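Local atomic coordinates of uncharacterized HTH-type transcriptional regulator YydK (Bacillus subtilis subsp. subtilis, PDB entry 3BWG), a protein that probably binds DNA as a transcription factor of the GntR family, pairing a winged helix-turn-helix domain with a UTRA domain. Residues B[72-75]-B[76-79]; B[99-102]-B[103-107]; B[7-10]-B[11-15]; B[151-154]-B[155-158]. All coordinates share one frame; numbering follows the deposited sequence.

Contact 1 (B[72-75]-B[76-79])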
ATOM      1  N   HIS B  72       1.420   9.698   7.928  1.00 41.49           N
ATOM      2  CA  HIS B  72       1.999   8.730   8.844  1.00 41.27           C
ATOM      3  C   HIS B  72       3.107   9.339   9.735  1.00 40.71           C
ATOM      4  O   HIS B  72       3.793  10.333   9.354  1.00 40.18           O
ATOM      5  CB  HIS B  72       2.532   7.555   8.019  1.00 42.06           C
ATOM      6  CG  HIS B  72       3.691   7.919   7.133  1.00 41.50           C
ATOM      7  ND1 HIS B  72       4.990   7.970   7.594  1.00 40.46           N
ATOM      8  CD2 HIS B  72       3.742   8.231   5.812  1.00 40.02           C
ATOM      9  CE1 HIS B  72       5.791   8.318   6.596  1.00 40.70           C
ATOM     10  NE2 HIS B  72       5.056   8.465   5.504  1.00 40.12           N
ATOM     11  N   LYS B  73       3.263   8.777  10.936  1.00 40.25           N
ATOM     12  CA  LYS B  73       4.416   9.102  11.791  1.00 39.20           C
ATOM     13  C   LYS B  73       5.679   8.439  11.223  1.00 37.79           C
ATOM     14  O   LYS B  73       5.584   7.686  10.241  1.00 39.68           O
ATOM     15  CB  LYS B  73       4.142   8.632  13.200  1.00 40.75           C
ATOM     16  CG  LYS B  73       3.090   9.502  13.894  1.00 41.72           C
ATOM     17  CD  LYS B  73       2.303   8.745  14.957  1.00 41.41           C
ATOM     18  CE  LYS B  73       3.139   8.517  16.191  1.00 41.82           C
ATOM     19  NZ  LYS B  73       2.280   8.158  17.354  1.00 41.65           N
ATOM     20  N   ARG B  74       6.841   8.718  11.821  1.00 36.16           N
ATOM     21  CA  ARG B  74       8.158   8.168  11.404  1.00 33.04           C
ATOM     22  C   ARG B  74       8.654   8.805  10.110  1.00 33.32           C
ATOM     23  O   ARG B  74       7.863   9.246   9.291  1.00 33.85           O
ATOM     24  CB  ARG B  74       8.136   6.654  11.226  1.00 32.98           C
ATOM     25  CG  ARG B  74       7.553   5.851  12.381  1.00 31.76           C
ATOM     26  CD  ARG B  74       7.661   4.357  12.117  1.00 30.16           C
ATOM     27  NE  ARG B  74       6.895   3.649  13.117  1.00 27.84           N
ATOM     28  CZ  ARG B  74       7.008   2.360  13.406  1.00 28.56           C
ATOM     29  NH1 ARG B  74       7.863   1.568  12.755  1.00 25.59           N
ATOM     30  NH2 ARG B  74       6.224   1.856  14.354  1.00 27.54           N
ATOM     31  N   LYS B  75       9.969   8.789   9.931  1.00 31.82           N
ATOM     32  CA  LYS B  75      10.666   9.507   8.877  1.00 32.49           C
ATOM     33  C   LYS B  75      11.544   8.477   8.185  1.00 30.68           C
ATOM     34  O   LYS B  75      11.905   7.448   8.790  1.00 30.96           O
ATOM     35  CB  LYS B  75      11.529  10.628   9.502  1.00 33.94           C
ATOM     36  CG  LYS B  75      10.969  12.016   9.358  1.00 36.31           C
ATOM     37  CD  LYS B  75      11.155  12.997  10.541  1.00 34.88           C
ATOM     38  CE  LYS B  75      12.446  12.927  11.312  1.00 35.03           C
ATOM     39  NZ  LYS B  75      12.791  14.332  11.812  1.00 34.52           N
ATOM     40  N   GLY B  76      11.900   8.723   6.932  1.00 29.12           N
ATOM     41  CA  GLY B  76      12.964   7.929   6.295  1.00 28.61           C
ATOM     42  C   GLY B  76      12.500   6.639   5.690  1.00 29.89           C
ATOM     43  O   GLY B  76      13.324   5.802   5.312  1.00 30.79           O
ATOM     44  N   TYR B  77      11.179   6.463   5.638  1.00 28.64           N
ATOM     45  CA  TYR B  77      10.521   5.338   4.926  1.00 29.62           C
ATOM     46  C   TYR B  77      10.198   5.730   3.463  1.00 29.95           C
ATOM     47  O   TYR B  77       9.740   6.844   3.181  1.00 27.99           O
ATOM     48  CB  TYR B  77       9.221   4.913   5.646  1.00 28.56           C
ATOM     49  CG  TYR B  77       9.418   4.160   6.952  1.00 29.40           C
ATOM     50  CD1 TYR B  77       9.482   2.770   6.965  1.00 29.19           C
ATOM     51  CD2 TYR B  77       9.519   4.828   8.172  1.00 28.50           C
ATOM     52  CE1 TYR B  77       9.638   2.043   8.126  1.00 28.18           C
ATOM     53  CE2 TYR B  77       9.678   4.087   9.366  1.00 28.83           C
ATOM     54  CZ  TYR B  77       9.739   2.708   9.322  1.00 28.10           C
ATOM     55  OH  TYR B  77       9.891   1.955  10.460  1.00 29.69           O
ATOM     56  N   ILE B  78      10.473   4.814   2.536  1.00 29.47           N
ATOM     57  CA  ILE B  78      10.130   5.022   1.123  1.00 27.64           C
ATOM     58  C   ILE B  78       8.662   4.625   0.953  1.00 26.98           C
ATOM     59  O   ILE B  78       8.200   3.565   1.429  1.00 25.84           O
ATOM     60  CB  ILE B  78      10.987   4.167   0.141  1.00 27.55           C
ATOM     61  CG1 ILE B  78      12.496   4.458   0.300  1.00 28.86           C
ATOM     62  CG2 ILE B  78      10.499   4.341  -1.337  1.00 27.59           C
ATOM     63  CD1 ILE B  78      13.333   3.189   0.107  1.00 29.80           C
ATOM     64  N   SER B  79       7.934   5.511   0.304  1.00 26.00           N
ATOM     65  CA  SER B  79       6.562   5.265  -0.031  1.00 27.54           C
ATOM     66  C   SER B  79       6.461   4.078  -1.010  1.00 26.85           C
ATOM     67  O   SER B  79       6.940   4.114  -2.139  1.00 28.00           O
ATOM     68  CB  SER B  79       5.946   6.540  -0.598  1.00 27.45           C
ATOM     69  OG  SER B  79       4.656   6.204  -1.071  1.00 32.17           O
TER

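Contact 2 (B[99-102]-B[103-107])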
ATOM      1  N   VAL B  99      23.214   3.091 -15.299  1.00 44.01           N
ATOM      2  CA  VAL B  99      22.553   2.289 -16.305  1.00 43.79           C
ATOM      3  C   VAL B  99      23.516   1.195 -16.709  1.00 42.57           C
ATOM      4  O   VAL B  99      24.604   1.476 -17.161  1.00 45.16           O
ATOM      5  CB  VAL B  99      22.135   3.114 -17.562  1.00 42.44           C
ATOM      6  CG1 VAL B  99      21.450   2.232 -18.597  1.00 39.72           C
ATOM      7  CG2 VAL B  99      21.219   4.237 -17.173  1.00 41.86           C
ATOM      8  N   ILE B 100      23.100  -0.047 -16.546  1.00 41.25           N
ATOM      9  CA  ILE B 100      23.905  -1.172 -16.939  1.00 40.40           C
ATOM     10  C   ILE B 100      23.589  -1.530 -18.385  1.00 40.71           C
ATOM     11  O   ILE B 100      24.510  -1.779 -19.161  1.00 40.83           O
ATOM     12  CB  ILE B 100      23.705  -2.376 -16.003  1.00 39.40           C
ATOM     13  CG1 ILE B 100      24.006  -1.972 -14.569  1.00 39.90           C
ATOM     14  CG2 ILE B 100      24.649  -3.542 -16.415  1.00 38.34           C
ATOM     15  CD1 ILE B 100      23.373  -2.855 -13.563  1.00 41.39           C
ATOM     16  N   GLU B 101      22.298  -1.570 -18.736  1.00 39.47           N
ATOM     17  CA  GLU B 101      21.862  -1.840 -20.098  1.00 40.95           C
ATOM     18  C   GLU B 101      20.631  -0.985 -20.466  1.00 40.57           C
ATOM     19  O   GLU B 101      19.797  -0.675 -19.623  1.00 40.17           O
ATOM     20  CB  GLU B 101      21.466  -3.308 -20.259  1.00 41.00           C
ATOM     21  CG  GLU B 101      22.602  -4.327 -20.430  1.00 44.73           C
ATOM     22  CD  GLU B 101      22.048  -5.755 -20.639  1.00 45.73           C
ATOM     23  OE1 GLU B 101      21.674  -6.106 -21.784  1.00 48.13           O
ATOM     24  OE2 GLU B 101      21.959  -6.522 -19.654  1.00 46.31           O
ATOM     25  N   LEU B 102      20.530  -0.609 -21.731  1.00 38.97           N
ATOM     26  CA  LEU B 102      19.325  -0.027 -22.263  1.00 40.14           C
ATOM     27  C   LEU B 102      19.372  -0.371 -23.708  1.00 40.31           C
ATOM     28  O   LEU B 102      20.352  -0.044 -24.373  1.00 41.37           O
ATOM     29  CB  LEU B 102      19.305   1.501 -22.091  1.00 39.45           C
ATOM     30  CG  LEU B 102      18.292   2.354 -22.874  1.00 39.64           C
ATOM     31  CD1 LEU B 102      16.822   2.113 -22.497  1.00 39.01           C
ATOM     32  CD2 LEU B 102      18.646   3.827 -22.752  1.00 39.24           C
ATOM     33  N   ASP B 103      18.358  -1.073 -24.192  1.00 39.57           N
ATOM     34  CA  ASP B 103      18.279  -1.376 -25.607  1.00 39.77           C
ATOM     35  C   ASP B 103      16.840  -1.695 -26.008  1.00 39.94           C
ATOM     36  O   ASP B 103      15.938  -1.665 -25.178  1.00 38.71           O
ATOM     37  CB  ASP B 103      19.243  -2.514 -25.973  1.00 42.12           C
ATOM     38  CG  ASP B 103      18.880  -3.823 -25.326  1.00 44.54           C
ATOM     39  OD1 ASP B 103      17.723  -3.995 -24.882  1.00 45.74           O
ATOM     40  OD2 ASP B 103      19.753  -4.704 -25.266  1.00 45.67           O
ATOM     41  N   VAL B 104      16.646  -1.955 -27.298  1.00 39.35           N
ATOM     42  CA  VAL B 104      15.395  -2.450 -27.809  1.00 39.89           C
ATOM     43  C   VAL B 104      15.600  -3.921 -28.050  1.00 39.29           C
ATOM     44  O   VAL B 104      16.646  -4.328 -28.545  1.00 39.01           O
ATOM     45  CB  VAL B 104      14.986  -1.763 -29.115  1.00 39.91           C
ATOM     46  CG1 VAL B 104      13.627  -2.332 -29.599  1.00 37.67           C
ATOM     47  CG2 VAL B 104      14.932  -0.271 -28.902  1.00 40.20           C
ATOM     48  N   ARG B 105      14.568  -4.700 -27.727  1.00 40.09           N
ATOM     49  CA  ARG B 105      14.659  -6.120 -27.455  1.00 39.50           C
ATOM     50  C   ARG B 105      13.246  -6.682 -27.598  1.00 39.92           C
ATOM     51  O   ARG B 105      12.268  -5.979 -27.355  1.00 40.82           O
ATOM     52  CB  ARG B 105      15.067  -6.196 -25.978  1.00 39.95           C
ATOM     53  CG  ARG B 105      15.504  -7.448 -25.426  1.00 40.31           C
ATOM     54  CD  ARG B 105      15.947  -7.203 -24.000  1.00 40.52           C
ATOM     55  NE  ARG B 105      17.334  -6.714 -23.909  1.00 39.87           N
ATOM     56  CZ  ARG B 105      18.271  -7.238 -23.115  1.00 41.58           C
ATOM     57  NH1 ARG B 105      17.986  -8.276 -22.314  1.00 41.03           N
ATOM     58  NH2 ARG B 105      19.491  -6.702 -23.095  1.00 41.82           N
ATOM     59  N   LYS B 106      13.126  -7.949 -27.968  1.00 38.99           N
ATOM     60  CA  LYS B 106      11.879  -8.673 -27.761  1.00 39.52           C
ATOM     61  C   LYS B 106      11.692  -8.986 -26.249  1.00 38.81           C
ATOM     62  O   LYS B 106      12.672  -9.154 -25.521  1.00 37.18           O
ATOM     63  CB  LYS B 106      11.813  -9.954 -28.630  1.00 38.78           C
ATOM     64  CG  LYS B 106      12.006  -9.703 -30.107  1.00 38.45           C
ATOM     65  CD  LYS B 106      10.981  -8.700 -30.640  1.00 38.95           C
ATOM     66  CE  LYS B 106      11.139  -8.525 -32.128  1.00 39.28           C
ATOM     67  NZ  LYS B 106      10.242  -7.428 -32.607  1.00 39.01           N
ATOM     68  N   PRO B 107      10.426  -9.029 -25.777  1.00 37.95           N
ATOM     69  CA  PRO B 107      10.214  -9.311 -24.348  1.00 36.92           C
ATOM     70  C   PRO B 107      10.445 -10.794 -24.027  1.00 38.33           C
ATOM     71  O   PRO B 107      10.189 -11.661 -24.885  1.00 39.15           O
ATOM     72  CB  PRO B 107       8.712  -8.993 -24.142  1.00 37.46           C
ATOM     73  CG  PRO B 107       8.062  -9.209 -25.541  1.00 36.57           C
ATOM     74  CD  PRO B 107       9.161  -8.801 -26.524  1.00 37.82           C
TER
HETATM   75  O   HOH W   1      20.200  -8.545 -20.328  1.00 49.55           O
HETATM   76  O   HOH W   2      22.258  -3.999 -23.402  1.00 49.95           O

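Contact 3 (B[7-10]-B[11-15])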
ATOM      1  N   TYR B   7      -7.548  26.700  -5.183  1.00 51.81           N
ATOM      2  CA  TYR B   7      -7.658  25.595  -4.263  1.00 51.94           C
ATOM      3  C   TYR B   7      -6.353  24.757  -4.228  1.00 51.59           C
ATOM      4  O   TYR B   7      -6.057  24.123  -3.202  1.00 51.75           O
ATOM      5  CB  TYR B   7      -8.936  24.771  -4.540  1.00 52.62           C
ATOM      6  CG  TYR B   7      -8.843  23.802  -5.698  1.00 52.95           C
ATOM      7  CD1 TYR B   7      -9.225  24.174  -6.997  1.00 53.47           C
ATOM      8  CD2 TYR B   7      -8.395  22.503  -5.491  1.00 53.12           C
ATOM      9  CE1 TYR B   7      -9.128  23.258  -8.066  1.00 53.41           C
ATOM     10  CE2 TYR B   7      -8.286  21.594  -6.530  1.00 53.42           C
ATOM     11  CZ  TYR B   7      -8.647  21.963  -7.814  1.00 53.49           C
ATOM     12  OH  TYR B   7      -8.525  21.017  -8.815  1.00 53.01           O
ATOM     13  N   GLN B   8      -5.572  24.779  -5.319  1.00 50.68           N
ATOM     14  CA  GLN B   8      -4.238  24.133  -5.355  1.00 49.98           C
ATOM     15  C   GLN B   8      -3.180  24.912  -4.570  1.00 48.94           C
ATOM     16  O   GLN B   8      -2.394  24.308  -3.844  1.00 48.93           O
ATOM     17  CB  GLN B   8      -3.747  23.889  -6.797  1.00 50.85           C
ATOM     18  CG  GLN B   8      -2.316  23.241  -6.930  1.00 51.48           C
ATOM     19  CD  GLN B   8      -1.160  24.223  -7.302  1.00 51.75           C
ATOM     20  OE1 GLN B   8      -1.226  24.949  -8.306  1.00 50.83           O
ATOM     21  NE2 GLN B   8      -0.085  24.199  -6.504  1.00 51.48           N
ATOM     22  N   GLN B   9      -3.131  26.236  -4.733  1.00 47.93           N
ATOM     23  CA  GLN B   9      -2.174  27.055  -3.973  1.00 47.05           C
ATOM     24  C   GLN B   9      -2.412  26.961  -2.451  1.00 46.10           C
ATOM     25  O   GLN B   9      -1.458  26.800  -1.675  1.00 44.83           O
ATOM     26  CB  GLN B   9      -2.148  28.524  -4.467  1.00 48.13           C
ATOM     27  CG  GLN B   9      -1.218  29.501  -3.670  1.00 48.74           C
ATOM     28  CD  GLN B   9       0.270  29.045  -3.531  1.00 50.10           C
ATOM     29  OE1 GLN B   9       0.776  28.211  -4.296  1.00 50.67           O
ATOM     30  NE2 GLN B   9       0.960  29.603  -2.543  1.00 50.12           N
ATOM     31  N   ILE B  10      -3.686  27.028  -2.046  1.00 44.31           N
ATOM     32  CA  ILE B  10      -4.084  26.938  -0.641  1.00 43.03           C
ATOM     33  C   ILE B  10      -3.686  25.563  -0.066  1.00 43.49           C
ATOM     34  O   ILE B  10      -3.096  25.480   1.018  1.00 44.01           O
ATOM     35  CB  ILE B  10      -5.623  27.147  -0.443  1.00 42.49           C
ATOM     36  CG1 ILE B  10      -6.151  28.491  -1.022  1.00 41.70           C
ATOM     37  CG2 ILE B  10      -6.019  26.917   1.027  1.00 41.93           C
ATOM     38  CD1 ILE B  10      -5.459  29.722  -0.563  1.00 42.15           C
ATOM     39  N   ALA B  11      -4.020  24.492  -0.790  1.00 43.01           N
ATOM     40  CA  ALA B  11      -3.578  23.137  -0.434  1.00 43.09           C
ATOM     41  C   ALA B  11      -2.077  23.102  -0.109  1.00 43.25           C
ATOM     42  O   ALA B  11      -1.677  22.611   0.950  1.00 42.55           O
ATOM     43  CB  ALA B  11      -3.917  22.162  -1.540  1.00 42.63           C
ATOM     44  N   THR B  12      -1.259  23.682  -0.989  1.00 43.72           N
ATOM     45  CA  THR B  12       0.193  23.647  -0.822  1.00 44.93           C
ATOM     46  C   THR B  12       0.676  24.431   0.414  1.00 45.79           C
ATOM     47  O   THR B  12       1.565  23.965   1.141  1.00 46.88           O
ATOM     48  CB  THR B  12       0.915  24.068  -2.137  1.00 45.58           C
ATOM     49  OG1 THR B  12       0.811  23.001  -3.089  1.00 44.79           O
ATOM     50  CG2 THR B  12       2.406  24.419  -1.909  1.00 45.93           C
ATOM     51  N   GLU B  13       0.070  25.591   0.667  1.00 45.78           N
ATOM     52  CA  GLU B  13       0.424  26.415   1.822  1.00 45.96           C
ATOM     53  C   GLU B  13       0.040  25.723   3.135  1.00 45.60           C
ATOM     54  O   GLU B  13       0.741  25.857   4.143  1.00 45.73           O
ATOM     55  CB  GLU B  13      -0.231  27.799   1.727  1.00 46.68           C
ATOM     56  CG  GLU B  13       0.154  28.587   0.464  1.00 48.99           C
ATOM     57  CD  GLU B  13       0.449  30.077   0.704  1.00 49.94           C
ATOM     58  OE1 GLU B  13      -0.350  30.753   1.393  1.00 50.98           O
ATOM     59  OE2 GLU B  13       1.482  30.575   0.183  1.00 50.02           O
ATOM     60  N   ILE B  14      -1.080  24.994   3.107  1.00 43.58           N
ATOM     61  CA  ILE B  14      -1.525  24.153   4.229  1.00 43.77           C
ATOM     62  C   ILE B  14      -0.570  22.987   4.572  1.00 44.43           C
ATOM     63  O   ILE B  14      -0.243  22.794   5.745  1.00 44.16           O
ATOM     64  CB  ILE B  14      -2.945  23.644   3.994  1.00 42.36           C
ATOM     65  CG1 ILE B  14      -3.934  24.767   4.278  1.00 40.35           C
ATOM     66  CG2 ILE B  14      -3.241  22.447   4.882  1.00 43.26           C
ATOM     67  CD1 ILE B  14      -5.304  24.542   3.707  1.00 38.65           C
ATOM     68  N   GLU B  15      -0.137  22.228   3.556  1.00 44.81           N
ATOM     69  CA  GLU B  15       0.991  21.292   3.695  1.00 45.82           C
ATOM     70  C   GLU B  15       2.224  21.917   4.332  1.00 45.84           C
ATOM     71  O   GLU B  15       2.762  21.350   5.262  1.00 45.18           O
ATOM     72  CB  GLU B  15       1.379  20.725   2.339  1.00 48.52           C
ATOM     73  CG  GLU B  15       0.643  19.447   1.989  1.00 52.23           C
ATOM     74  CD  GLU B  15       0.594  19.183   0.497  1.00 54.35           C
ATOM     75  OE1 GLU B  15       0.776  20.135  -0.306  1.00 55.95           O
ATOM     76  OE2 GLU B  15       0.359  18.009   0.126  1.00 56.74           O
TER

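Contact 4 (B[151-154]-B[155-158])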
ATOM      1  N   TYR B 151      10.379   6.304 -27.256  1.00 40.79           N
ATOM      2  CA  TYR B 151      11.825   6.493 -27.219  1.00 41.31           C
ATOM      3  C   TYR B 151      12.330   6.690 -25.785  1.00 42.66           C
ATOM      4  O   TYR B 151      11.682   7.346 -24.965  1.00 43.57           O
ATOM      5  CB  TYR B 151      12.245   7.669 -28.106  1.00 42.13           C
ATOM      6  CG  TYR B 151      13.757   7.826 -28.229  1.00 42.02           C
ATOM      7  CD1 TYR B 151      14.527   6.929 -29.007  1.00 41.67           C
ATOM      8  CD2 TYR B 151      14.422   8.842 -27.540  1.00 40.99           C
ATOM      9  CE1 TYR B 151      15.928   7.084 -29.105  1.00 41.98           C
ATOM     10  CE2 TYR B 151      15.796   9.019 -27.640  1.00 40.28           C
ATOM     11  CZ  TYR B 151      16.544   8.144 -28.399  1.00 41.96           C
ATOM     12  OH  TYR B 151      17.907   8.339 -28.469  1.00 41.75           O
ATOM     13  N   LEU B 152      13.483   6.075 -25.490  1.00 42.64           N
ATOM     14  CA  LEU B 152      14.183   6.246 -24.229  1.00 41.13           C
ATOM     15  C   LEU B 152      15.660   6.469 -24.524  1.00 39.97           C
ATOM     16  O   LEU B 152      16.198   5.971 -25.522  1.00 40.63           O
ATOM     17  CB  LEU B 152      13.999   5.007 -23.305  1.00 41.75           C
ATOM     18  CG  LEU B 152      12.615   4.784 -22.657  1.00 41.29           C
ATOM     19  CD1 LEU B 152      12.508   3.415 -21.856  1.00 40.20           C
ATOM     20  CD2 LEU B 152      12.261   5.987 -21.789  1.00 41.44           C
ATOM     21  N   ASN B 153      16.334   7.232 -23.674  1.00 39.45           N
ATOM     22  CA  ASN B 153      17.802   7.328 -23.807  1.00 38.15           C
ATOM     23  C   ASN B 153      18.504   7.239 -22.472  1.00 38.67           C
ATOM     24  O   ASN B 153      17.862   7.192 -21.440  1.00 37.89           O
ATOM     25  CB  ASN B 153      18.269   8.559 -24.596  1.00 35.73           C
ATOM     26  CG  ASN B 153      17.890   9.861 -23.938  1.00 34.17           C
ATOM     27  OD1 ASN B 153      17.580   9.913 -22.757  1.00 34.82           O
ATOM     28  ND2 ASN B 153      17.898  10.925 -24.715  1.00 33.65           N
ATOM     29  N   ASN B 154      19.830   7.207 -22.504  1.00 39.53           N
ATOM     30  CA  ASN B 154      20.579   7.097 -21.277  1.00 40.83           C
ATOM     31  C   ASN B 154      20.191   8.136 -20.230  1.00 40.00           C
ATOM     32  O   ASN B 154      20.043   7.805 -19.061  1.00 38.57           O
ATOM     33  CB  ASN B 154      22.077   7.112 -21.552  1.00 42.63           C
ATOM     34  CG  ASN B 154      22.799   6.038 -20.759  1.00 46.78           C
ATOM     35  OD1 ASN B 154      23.531   6.349 -19.817  1.00 47.43           O
ATOM     36  ND2 ASN B 154      22.542   4.743 -21.098  1.00 47.90           N
ATOM     37  N   GLU B 155      20.014   9.386 -20.656  1.00 39.71           N
ATOM     38  CA  GLU B 155      19.684  10.469 -19.727  1.00 40.86           C
ATOM     39  C   GLU B 155      18.356  10.257 -18.969  1.00 40.71           C
ATOM     40  O   GLU B 155      18.294  10.403 -17.746  1.00 38.86           O
ATOM     41  CB  GLU B 155      19.714  11.825 -20.431  1.00 40.49           C
ATOM     42  CG  GLU B 155      19.227  12.967 -19.549  1.00 42.81           C
ATOM     43  CD  GLU B 155      19.467  14.344 -20.127  1.00 42.98           C
ATOM     44  OE1 GLU B 155      20.041  14.478 -21.231  1.00 43.39           O
ATOM     45  OE2 GLU B 155      19.097  15.316 -19.451  1.00 44.57           O
ATOM     46  N   ILE B 156      17.301   9.910 -19.698  1.00 40.49           N
ATOM     47  CA  ILE B 156      15.996   9.667 -19.081  1.00 41.07           C
ATOM     48  C   ILE B 156      16.096   8.552 -18.020  1.00 41.52           C
ATOM     49  O   ILE B 156      15.626   8.703 -16.896  1.00 42.07           O
ATOM     50  CB  ILE B 156      14.938   9.305 -20.163  1.00 40.63           C
ATOM     51  CG1 ILE B 156      14.649  10.518 -21.061  1.00 39.85           C
ATOM     52  CG2 ILE B 156      13.673   8.788 -19.528  1.00 41.09           C
ATOM     53  CD1 ILE B 156      14.091  10.154 -22.449  1.00 39.25           C
ATOM     54  N   VAL B 157      16.710   7.440 -18.414  1.00 41.42           N
ATOM     55  CA  VAL B 157      16.828   6.211 -17.624  1.00 41.46           C
ATOM     56  C   VAL B 157      17.832   6.312 -16.434  1.00 43.36           C
ATOM     57  O   VAL B 157      17.773   5.530 -15.501  1.00 43.41           O
ATOM     58  CB  VAL B 157      17.179   5.070 -18.589  1.00 42.05           C
ATOM     59  CG1 VAL B 157      17.826   3.990 -17.895  1.00 44.12           C
ATOM     60  CG2 VAL B 157      15.897   4.582 -19.366  1.00 40.51           C
ATOM     61  N   SER B 158      18.728   7.289 -16.442  1.00 43.18           N
ATOM     62  CA  SER B 158      19.472   7.581 -15.216  1.00 44.87           C
ATOM     63  C   SER B 158      18.757   8.560 -14.292  1.00 46.05           C
ATOM     64  O   SER B 158      19.222   8.812 -13.195  1.00 46.91           O
ATOM     65  CB  SER B 158      20.904   8.010 -15.470  1.00 43.79           C
ATOM     66  OG  SER B 158      20.994   8.774 -16.600  1.00 44.18           O
TER

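Contact 1 (B[72-75]-B[76-79])
R74 and Y77 meet across a bend in the chain that leads from the loop 72-75 into the short strand 78-79. The backbone turns at two residues with positive phi, R74 (73°) and G76 (85°). At G76 a beta carbon would run into the carbonyl oxygen of K75, so the turn suits a residue without a side chain. Beyond it Y77 returns to an extended conformation, and its ring comes back beside R74, meeting it obliquely. The arginine reaches it along its own length: CB lies 3.5 Å from Y77 CE2, and CD of R74 approaches the same CE2 to 3.4 Å. The chain is extended from CG to NE, which carries the guanidinium as far as the phenol oxygen. There R74 NH1 donates to Y77 OH over 3.1 Å, with the oxygen lying in the guanidinium plane at its edge. The guanidinium and ring planes stand 51° apart, so this is an edge-on bond and not a stack. Within the loop H72 ND1 donates to K73 O at 2.7 Å, meeting the carbonyl from above its plane while keeping the acceptor in the imidazole plane. The stronger polar partners of the pair come from the second subunit, where E205 forms a salt bridge with R74 NH1 and H181 is hydrogen-bonded to Y77 OH. F179 of that subunit adds a cation-pi contact to R74. The chemistry is consistent with a linker whose conformation is held partly by the second subunit: one phenol and one guanidinium hold each other while both engage that chain, and its E205 probably balances the charge of R74.

Contact 2 (B[99-102]-B[103-107])
R105 NH2 is gripped by two carboxylates, those of E101 and D103, which precede it at alternate positions on strand 95-105. The two bonds differ in quality. Toward D103 the guanidinium presents its side, NE donating to OD1 over 2.9 Å and NH2 to OD2 over 3.0 Å. OD1 is met on its syn lone pair, whereas the NH2 bond arrives on the syn side of OD2 but out of the carboxylate plane. Toward E101 the same NH2 reaches OE1 at 2.6 Å, a salt bridge whose hydrogen bond is weak because it is bent to 124°. R105 extends away from the backbone and then bends at chi3 (-83°), which turns the guanidinium back along the strand to D103. Water 2 joins the acids, donating to E101 OE1 and D103 OD2, and water 1 joins acid to base, donating to E101 OE2 and accepting from R105 NH1. E101 OE1 and D103 OD2 are 4.2 Å apart, a like-charge approach that the shared arginine probably offsets. An asparagine in place of D103 would probably leave R105 without one of its two charge partners and weaken the side-on grip that fixes the guanidinium's rotation. The network lies on an outermost strand of the antiparallel sheet within this chain, beside strand 123-132. There I100 and E101 form a classic beta bulge opposite K127, which also makes a salt bridge to E101, while Y125 meets R105 through a cation-pi contact. L102 points to the other side and packs against L152, in the loop before helix 154-157, and V157 within it.

Contact 3 (B[7-10]-B[11-15])
I10 and I14, one turn apart on helix 6-20, make the tightly packed side of this contact, and Q9 and E13 its polar side. CG2 of I10 comes within 3.7 Å of CD1 of I14, the two branched chains crossing obliquely. In I14 the CG1 branch lies beside the backbone N (chi1 -77°), which directs the chain back toward the preceding turn and sets CG1 3.4 Å from I10 O. That carbonyl oxygen accepts I14 N at 2.9 Å, nearly along the C=O axis. A11 lies on the same packed side, its CB 3.3 Å from Y7 O. These residues lean on the two helices of the predicted helix-turn-helix motif: I10 and I14 both touch F39 of helix 32-39, while A11 meets L52 and I14 meets L53 of helix 43-55. Y7 O, besides receiving A11 N, accepts a bond from S49 OG of the latter helix. On the polar side the chains are long and bent. In Q9, CG stands opposite the main-chain N and the chain then folds at chi2 (54°), bringing NE2 to 2.9 Å from E13 OE2, with amide and carboxylate planes 58° apart. E13 borders the packed side, its side chain touching F39, while its carboxylate faces Q9. Alongside, Q8 and T12 point the same way, but Q8 NE2 stays 3.7 Å from T12 OG1, too far for a firm link. The chemistry thus grades across the helix: apolar groups fit it against the predicted motif, while the polar ends of Q9 and E13 lie close together beside regular i to i+4 backbone bonds.

Contact 4 (B[151-154]-B[155-158])
N153 caps the helix 154-157 from the N-cap position, its side chain accepting the backbone N-H of I156. From CB, chi1 of 62° places CG between the backbone N and the carbonyl carbon, so that the amide folds back over the first turn. CG then lies 4.1 Å from I156 CD1. At the tip, OD1 receives I156 N over 3.1 Å in a nearly straight bond of 172°, and the approach follows the amide C=O direction closely. The same oxygen rests 3.4 Å from I156 CG1, whose side chain crosses that of N153 at about a right angle. The main-chain carbonyl of N153 accepts V157 N, so one residue serves two successive amides of the first turn. A leucine at this position would probably leave I156 N without its capping acceptor and the start of the helix less firmly defined. Just ahead of the cap, L152 adds an apolar contact, its CD2 3.9 Å from I156 CG2. V157 packs on V126 of strand 123-132, and Y164 of helix 161-167 touches L152 and I156, so this short helix of the UTRA domain is seated between a sheet strand and the next helix. N154 O, in the first turn, accepts twice from one residue: S158 N at 3.0 Å, and S158 OG at 2.8 Å, the hydroxyl oxygen tilted 33° from the carbonyl plane.

Along the chain the order is contact 3, contact 1, contact 2, contact 4, and it follows the two-domain plan of the protein. Contact 3 belongs to the GntR-type helix-turn-helix region, contacts 2 and 4 to the UTRA domain, and contact 1 to the connection leading into strand 78-79, which pairs with strand 230-234. Contacts 2 and 3 are the most distant, their centres about 41 Å apart on opposite sides of the chain's centre. Contacts 2 and 4 lie about 11 Å apart, centre to centre, and touch: V99 and L102 of the edge strand pack against N153, N154 and V157. Contact 1, about 22 Å from contact 3 between centres, adds the link to the second subunit.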